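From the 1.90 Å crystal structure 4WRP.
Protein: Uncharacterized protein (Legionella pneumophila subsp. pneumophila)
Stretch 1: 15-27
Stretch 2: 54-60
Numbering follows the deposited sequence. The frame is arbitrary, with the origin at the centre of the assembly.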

ATOM      1  N   ASN A  15       0.666  -8.926   4.083  1.00 30.63           N
ATOM      2  CA  ASN A  15       0.596 -10.369   4.156  1.00 34.58           C
ATOM      3  C   ASN A  15      -0.151 -10.944   2.975  1.00 31.68           C
ATOM      4  O   ASN A  15       0.301 -11.931   2.384  1.00 32.04           O
ATOM      5  N   ALA A  16      -1.219 -10.262   2.554  1.00 30.83           N
ATOM      6  CA  ALA A  16      -1.971 -10.647   1.356  1.00 29.96           C
ATOM      7  C   ALA A  16      -1.075 -10.518   0.119  1.00 28.13           C
ATOM      8  O   ALA A  16      -1.020 -11.382  -0.744  1.00 27.23           O
ATOM      9  N   PHE A  17      -0.402  -9.395   0.032  1.00 25.96           N
ATOM     10  CA  PHE A  17       0.320  -9.065  -1.137  1.00 25.59           C
ATOM     11  C   PHE A  17       1.427 -10.059  -1.329  1.00 25.80           C
ATOM     12  O   PHE A  17       1.650 -10.501  -2.480  1.00 26.22           O
ATOM     13  N   GLN A  18       2.158 -10.403  -0.269  1.00 27.51           N
ATOM     14  CA  GLN A  18       3.218 -11.384  -0.471  1.00 29.84           C
ATOM     15  C   GLN A  18       2.669 -12.756  -0.852  1.00 30.39           C
ATOM     16  O   GLN A  18       3.302 -13.491  -1.628  1.00 30.19           O
ATOM     17  N   GLU A  19       1.502 -13.107  -0.339  1.00 31.67           N
ATOM     18  CA  GLU A  19       0.909 -14.387  -0.699  1.00 35.79           C
ATOM     19  C   GLU A  19       0.579 -14.336  -2.172  1.00 34.36           C
ATOM     20  O   GLU A  19       0.934 -15.236  -2.922  1.00 32.79           O
ATOM     21  N   ILE A  20      -0.035 -13.256  -2.614  1.00 30.22           N
ATOM     22  CA  ILE A  20      -0.318 -13.108  -4.050  1.00 30.51           C
ATOM     23  C   ILE A  20       0.935 -13.176  -4.928  1.00 30.48           C
ATOM     24  O   ILE A  20       0.949 -13.910  -5.905  1.00 30.61           O
HETATM   25  N   MSE A  21       1.998 -12.433  -4.600  1.00 29.68           N
HETATM   26  CA  MSE A  21       3.154 -12.401  -5.463  1.00 30.02           C
HETATM   27  C   MSE A  21       3.890 -13.743  -5.471  1.00 32.24           C
HETATM   28  O   MSE A  21       4.570 -14.011  -6.421  1.00 31.69           O
ATOM     29  N   ASN A  22       3.777 -14.539  -4.417  1.00 32.61           N
ATOM     30  CA  ASN A  22       4.352 -15.855  -4.382  1.00 35.93           C
ATOM     31  C   ASN A  22       3.482 -16.925  -5.062  1.00 38.56           C
ATOM     32  O   ASN A  22       3.802 -18.081  -5.000  1.00 36.37           O
ATOM     33  N   ASP A  23       2.356 -16.536  -5.652  1.00 39.14           N
ATOM     34  CA  ASP A  23       1.524 -17.463  -6.387  1.00 40.19           C
ATOM     35  C   ASP A  23       2.321 -18.075  -7.548  1.00 41.56           C
ATOM     36  O   ASP A  23       2.925 -17.355  -8.354  1.00 39.61           O
ATOM     37  N   PRO A  24       2.300 -19.416  -7.651  1.00 43.97           N
ATOM     38  CA  PRO A  24       3.008 -20.082  -8.725  1.00 46.73           C
ATOM     39  C   PRO A  24       2.513 -19.665 -10.131  1.00 46.82           C
ATOM     40  O   PRO A  24       3.284 -19.676 -11.102  1.00 46.58           O
ATOM     41  N   ARG A  25       1.265 -19.229 -10.236  1.00 48.08           N
ATOM     42  CA  ARG A  25       0.753 -18.758 -11.538  1.00 50.32           C
ATOM     43  C   ARG A  25       1.478 -17.558 -12.125  1.00 47.46           C
ATOM     44  O   ARG A  25       1.234 -17.230 -13.278  1.00 48.80           O
ATOM     45  N   HIS A  26       2.349 -16.885 -11.360  1.00 42.95           N
ATOM     46  CA  HIS A  26       3.080 -15.779 -11.947  1.00 41.65           C
ATOM     47  C   HIS A  26       4.232 -16.247 -12.809  1.00 44.36           C
ATOM     48  O   HIS A  26       4.724 -15.466 -13.625  1.00 45.09           O
ATOM     49  N   GLN A  27       4.708 -17.469 -12.577  1.00 46.77           N
ATOM     50  CA  GLN A  27       5.861 -18.002 -13.317  1.00 49.96           C
ATOM     51  C   GLN A  27       7.016 -16.987 -13.317  1.00 47.64           C
ATOM     52  O   GLN A  27       7.569 -16.662 -14.361  1.00 47.18           O
ATOM     53  N   THR A  54      -9.490  -9.797  -9.879  1.00 41.98           N
ATOM     54  CA  THR A  54      -8.674 -10.839 -10.505  1.00 41.37           C
ATOM     55  C   THR A  54      -7.769 -11.572  -9.533  1.00 39.30           C
ATOM     56  O   THR A  54      -7.718 -12.778  -9.571  1.00 39.40           O
ATOM     57  N   TRP A  55      -7.035 -10.865  -8.684  1.00 35.87           N
ATOM     58  CA  TRP A  55      -5.976 -11.493  -7.879  1.00 35.61           C
ATOM     59  C   TRP A  55      -6.255 -11.498  -6.396  1.00 35.32           C
ATOM     60  O   TRP A  55      -5.614 -12.220  -5.660  1.00 35.14           O
ATOM     61  N   TRP A  56      -7.202 -10.670  -5.952  1.00 35.83           N
ATOM     62  CA  TRP A  56      -7.442 -10.435  -4.525  1.00 35.20           C
ATOM     63  C   TRP A  56      -8.750 -11.028  -3.983  1.00 38.35           C
ATOM     64  O   TRP A  56      -9.168 -10.655  -2.880  1.00 36.02           O
ATOM     65  N   ALA A  57      -9.399 -11.943  -4.717  1.00 40.83           N
ATOM     66  CA  ALA A  57     -10.715 -12.472  -4.282  1.00 42.94           C
ATOM     67  C   ALA A  57     -10.633 -13.168  -2.923  1.00 45.62           C
ATOM     68  O   ALA A  57     -11.497 -12.978  -2.070  1.00 46.89           O
ATOM     69  N   LYS A  58      -9.572 -13.936  -2.693  1.00 45.69           N
ATOM     70  CA  LYS A  58      -9.377 -14.608  -1.410  1.00 47.39           C
ATOM     71  C   LYS A  58      -9.403 -13.626  -0.223  1.00 48.06           C
ATOM     72  O   LYS A  58      -9.740 -14.000   0.895  1.00 48.71           O
ATOM     73  N   PHE A  59      -9.030 -12.369  -0.469  1.00 45.64           N
ATOM     74  CA  PHE A  59      -8.904 -11.365   0.565  1.00 42.90           C
ATOM     75  C   PHE A  59      -9.974 -10.293   0.451  1.00 43.17           C
ATOM     76  O   PHE A  59      -9.760  -9.168   0.896  1.00 43.50           O
ATOM     77  N   ARG A  60     -11.103 -10.632  -0.150  1.00 42.21           N
ATOM     78  CA  ARG A  60     -12.170  -9.679  -0.491  1.00 45.77           C
ATOM     79  C   ARG A  60     -12.629  -8.882   0.720  1.00 43.37           C
ATOM     80  O   ARG A  60     -13.108  -7.765   0.590  1.00 40.58           O
TER

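Packing of the helix 15-21 and the turn that follows it against the loop and 3-10 turn of 54-60, a contact that buries 527 Å² counted over both sides. Four residues supply most of it: Trp 55 and Ile 20, then Trp 56 and Phe 59 with equal shares. Trp 55 points toward the helix stretch (chi1 m, chi2 100°) and has the largest covered area. Its six-membered ring forms an offset stack with the ring of His 26, centroids 4.3 Å apart and planes at 15°, so that CE1 of His 26 lies 3.4 Å from CH2 of Trp 55 over the indole face. His 26 (chi1 m) starts out sideways, but its ring swings nearer to the tryptophan; a weak hydrogen bond from its NE2 to O of Ile 20, 3.0 Å, ties that ring back to the end of the helix. The edge of the same indole meets Asp 23 (t), whose CG is 4.3 Å from CZ3 of Trp 55, and Arg 25 (m), whose CB is 4.4 Å from CH2 of Trp 55 before the rest of the arginine leads away.

Ile 20 (chi1 m, chi2 t) points in and touches all three aromatic residues of the other stretch. Its CD1 sits over the face of Trp 56, 3.4 Å from the centroid of the six-membered ring and 13° off the normal, a CH-pi contact; its CG2 is 3.9 Å from CE3 of Trp 55, and its CG1 is 4.1 Å from CE2 of Phe 59. Trp 56 (chi1 m, chi2 79°) leaves its backbone sideways, yet its buried ring reaches the helix, where CZ3 lies 3.6 Å from CB of Ala 16 and CH2 lies 4.1 Å from CB of Phe 17 (t). Its NE1 is hydrogen-bonded elsewhere in the structure.

Phe 59 (m) points toward the helix and receives Ala 16: the methyl CB stands 3.6 Å from the ring centroid and only 5° off its normal, a CH-pi contact over the face. The small alanine side chain thus contacts two aromatic rings. Glu 19 (t, t) and Lys 58 (t at all four chi angles) extend to meet, and NZ of Lys 58 donates to OE2 of Glu 19 at 2.9 Å in a salt bridge. The other carboxylate oxygen, OE1 of Glu 19, lies near the ring plane of Phe 59, 3.7 Å from its edge atom CZ.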

ATOM      1  CB  ASN A  15      -0.006 -10.801   5.486  1.00 42.33           C
ATOM      2  CG  ASN A  15       0.754 -10.227   6.673  1.00 51.94           C
ATOM      3  OD1 ASN A  15       0.161  -9.849   7.703  1.00 66.72           O
ATOM      4  ND2 ASN A  15       2.078 -10.107   6.524  1.00 57.13           N
ATOM      5  CB  ALA A  16      -3.246  -9.785   1.197  1.00 28.56           C
ATOM      6  CB  PHE A  17       0.903  -7.648  -1.049  1.00 24.63           C
ATOM      7  CG  PHE A  17       1.801  -7.302  -2.165  1.00 25.41           C
ATOM      8  CD1 PHE A  17       1.279  -7.037  -3.443  1.00 25.99           C
ATOM      9  CD2 PHE A  17       3.169  -7.188  -1.954  1.00 24.92           C
ATOM     10  CE1 PHE A  17       2.112  -6.713  -4.488  1.00 26.44           C
ATOM     11  CE2 PHE A  17       3.988  -6.866  -3.001  1.00 25.17           C
ATOM     12  CZ  PHE A  17       3.470  -6.644  -4.265  1.00 25.77           C
ATOM     13  CB  GLN A  18       4.190 -11.490   0.715  1.00 34.11           C
ATOM     14  CG  GLN A  18       3.614 -12.000   2.003  1.00 37.25           C
ATOM     15  CD  GLN A  18       3.570 -13.494   2.092  1.00 42.73           C
ATOM     16  OE1 GLN A  18       4.340 -14.199   1.448  1.00 47.30           O
ATOM     17  NE2 GLN A  18       2.627 -13.992   2.866  1.00 44.02           N
ATOM     18  CB  GLU A  19      -0.338 -14.734   0.123  1.00 40.47           C
ATOM     19  CG  GLU A  19      -1.008 -16.019  -0.402  1.00 47.78           C
ATOM     20  CD  GLU A  19      -2.099 -16.595   0.494  1.00 53.52           C
ATOM     21  OE1 GLU A  19      -2.134 -16.274   1.704  1.00 56.51           O
ATOM     22  OE2 GLU A  19      -2.918 -17.412  -0.013  1.00 61.03           O
ATOM     23  CB  ILE A  20      -1.127 -11.810  -4.363  1.00 29.36           C
ATOM     24  CG1 ILE A  20      -2.532 -11.935  -3.774  1.00 31.57           C
ATOM     25  CG2 ILE A  20      -1.292 -11.654  -5.850  1.00 29.19           C
ATOM     26  CD1 ILE A  20      -3.245 -10.614  -3.540  1.00 31.94           C
HETATM   27  CB  MSE A  21       4.176 -11.336  -5.066  1.00 30.93           C
HETATM   28  CG  MSE A  21       3.607  -9.924  -5.144  1.00 30.05           C
HETATM   29 SE   MSE A  21       2.615  -9.611  -6.798  1.00 33.45          SE
HETATM   30  CE  MSE A  21       3.822 -10.220  -8.205  1.00 32.01           C
ATOM     31  CB  ASN A  22       4.588 -16.293  -2.930  1.00 37.31           C
ATOM     32  CG  ASN A  22       5.815 -15.666  -2.340  1.00 37.14           C
ATOM     33  OD1 ASN A  22       6.861 -15.633  -2.961  1.00 37.81           O
ATOM     34  ND2 ASN A  22       5.686 -15.157  -1.139  1.00 38.35           N
ATOM     35  CB  ASP A  23       0.260 -16.763  -6.910  1.00 39.76           C
ATOM     36  CG  ASP A  23      -0.795 -17.743  -7.424  1.00 42.10           C
ATOM     37  OD1 ASP A  23      -0.519 -18.598  -8.273  1.00 44.89           O
ATOM     38  OD2 ASP A  23      -1.921 -17.684  -6.932  1.00 45.89           O
ATOM     39  CB  PRO A  24       2.744 -21.562  -8.457  1.00 49.64           C
ATOM     40  CG  PRO A  24       1.490 -21.596  -7.650  1.00 50.46           C
ATOM     41  CD  PRO A  24       1.485 -20.333  -6.847  1.00 46.58           C
ATOM     42  CB  ARG A  25      -0.752 -18.471 -11.461  1.00 51.85           C
ATOM     43  CG  ARG A  25      -1.513 -19.761 -11.306  1.00 57.48           C
ATOM     44  CD  ARG A  25      -2.980 -19.583 -11.021  1.00 61.67           C
ATOM     45  NE  ARG A  25      -3.571 -20.911 -10.896  1.00 68.24           N
ATOM     46  CZ  ARG A  25      -3.821 -21.741 -11.914  1.00 75.03           C
ATOM     47  NH1 ARG A  25      -3.555 -21.383 -13.171  1.00 77.92           N
ATOM     48  NH2 ARG A  25      -4.341 -22.946 -11.679  1.00 74.83           N
ATOM     49  CB  HIS A  26       3.633 -14.849 -10.888  1.00 38.90           C
ATOM     50  CG  HIS A  26       2.589 -14.065 -10.177  1.00 38.78           C
ATOM     51  ND1 HIS A  26       1.845 -13.074 -10.792  1.00 38.47           N
ATOM     52  CD2 HIS A  26       2.166 -14.117  -8.895  1.00 38.18           C
ATOM     53  CE1 HIS A  26       1.015 -12.551  -9.911  1.00 37.78           C
ATOM     54  NE2 HIS A  26       1.195 -13.165  -8.753  1.00 37.64           N
ATOM     55  CB  GLN A  27       5.469 -18.359 -14.766  1.00 53.52           C
ATOM     56  CG  GLN A  27       4.334 -19.371 -14.918  1.00 56.82           C
ATOM     57  CD  GLN A  27       4.782 -20.815 -14.772  1.00 66.32           C
ATOM     58  OE1 GLN A  27       4.084 -21.638 -14.165  1.00 71.05           O
ATOM     59  NE2 GLN A  27       5.937 -21.144 -15.354  1.00 69.69           N
ATOM     60  CB  THR A  54      -7.822 -10.320 -11.668  1.00 42.75           C
ATOM     61  OG1 THR A  54      -8.663  -9.625 -12.588  1.00 49.20           O
ATOM     62  CG2 THR A  54      -7.179 -11.478 -12.418  1.00 44.25           C
ATOM     63  CB  TRP A  55      -4.656 -10.751  -8.118  1.00 36.79           C
ATOM     64  CG  TRP A  55      -4.033 -11.036  -9.429  1.00 38.18           C
ATOM     65  CD1 TRP A  55      -4.066 -10.258 -10.573  1.00 37.05           C
ATOM     66  CD2 TRP A  55      -3.267 -12.196  -9.749  1.00 38.96           C
ATOM     67  NE1 TRP A  55      -3.351 -10.886 -11.579  1.00 38.21           N
ATOM     68  CE2 TRP A  55      -2.866 -12.078 -11.100  1.00 40.16           C
ATOM     69  CE3 TRP A  55      -2.900 -13.338  -9.027  1.00 41.54           C
ATOM     70  CZ2 TRP A  55      -2.117 -13.062 -11.738  1.00 42.68           C
ATOM     71  CZ3 TRP A  55      -2.126 -14.311  -9.662  1.00 44.40           C
ATOM     72  CH2 TRP A  55      -1.752 -14.169 -10.997  1.00 43.55           C
ATOM     73  CB  TRP A  56      -7.474  -8.926  -4.265  1.00 31.79           C
ATOM     74  CG  TRP A  56      -6.193  -8.245  -4.516  1.00 29.13           C
ATOM     75  CD1 TRP A  56      -5.704  -7.881  -5.713  1.00 28.96           C
ATOM     76  CD2 TRP A  56      -5.195  -7.895  -3.550  1.00 26.69           C
ATOM     77  NE1 TRP A  56      -4.508  -7.289  -5.574  1.00 27.02           N
ATOM     78  CE2 TRP A  56      -4.154  -7.288  -4.254  1.00 26.24           C
ATOM     79  CE3 TRP A  56      -5.094  -8.027  -2.162  1.00 25.80           C
ATOM     80  CZ2 TRP A  56      -3.000  -6.790  -3.624  1.00 25.46           C
ATOM     81  CZ3 TRP A  56      -3.958  -7.518  -1.526  1.00 25.08           C
ATOM     82  CH2 TRP A  56      -2.927  -6.917  -2.262  1.00 25.10           C
ATOM     83  CB  ALA A  57     -11.291 -13.407  -5.324  1.00 45.85           C
ATOM     84  CB  LYS A  58      -8.038 -15.385  -1.427  1.00 50.63           C
ATOM     85  CG  LYS A  58      -7.614 -15.922  -0.063  1.00 53.50           C
ATOM     86  CD  LYS A  58      -6.456 -16.907  -0.148  1.00 57.62           C
ATOM     87  CE  LYS A  58      -6.024 -17.331   1.259  1.00 59.62           C
ATOM     88  NZ  LYS A  58      -5.293 -18.632   1.224  1.00 64.99           N
ATOM     89  CB  PHE A  59      -7.526 -10.708   0.432  1.00 41.51           C
ATOM     90  CG  PHE A  59      -6.415 -11.673   0.516  1.00 39.92           C
ATOM     91  CD1 PHE A  59      -6.045 -12.190   1.735  1.00 43.29           C
ATOM     92  CD2 PHE A  59      -5.758 -12.079  -0.603  1.00 39.03           C
ATOM     93  CE1 PHE A  59      -5.015 -13.107   1.831  1.00 42.44           C
ATOM     94  CE2 PHE A  59      -4.736 -12.986  -0.517  1.00 39.09           C
ATOM     95  CZ  PHE A  59      -4.380 -13.514   0.701  1.00 41.57           C
ATOM     96  CB  ARG A  60     -13.365 -10.410  -1.153  1.00 51.14           C
ATOM     97  CG  ARG A  60     -13.926 -11.600  -0.356  1.00 58.86           C
ATOM     98  CD  ARG A  60     -14.544 -12.714  -1.238  1.00 67.43           C
ATOM     99  NE  ARG A  60     -15.146 -13.839  -0.483  1.00 71.86           N
ATOM    100  CZ  ARG A  60     -14.490 -14.871   0.078  1.00 74.16           C
ATOM    101  NH1 ARG A  60     -13.171 -14.973   0.022  1.00 72.42           N
ATOM    102  NH2 ARG A  60     -15.168 -15.827   0.716  1.00 78.65           N
TER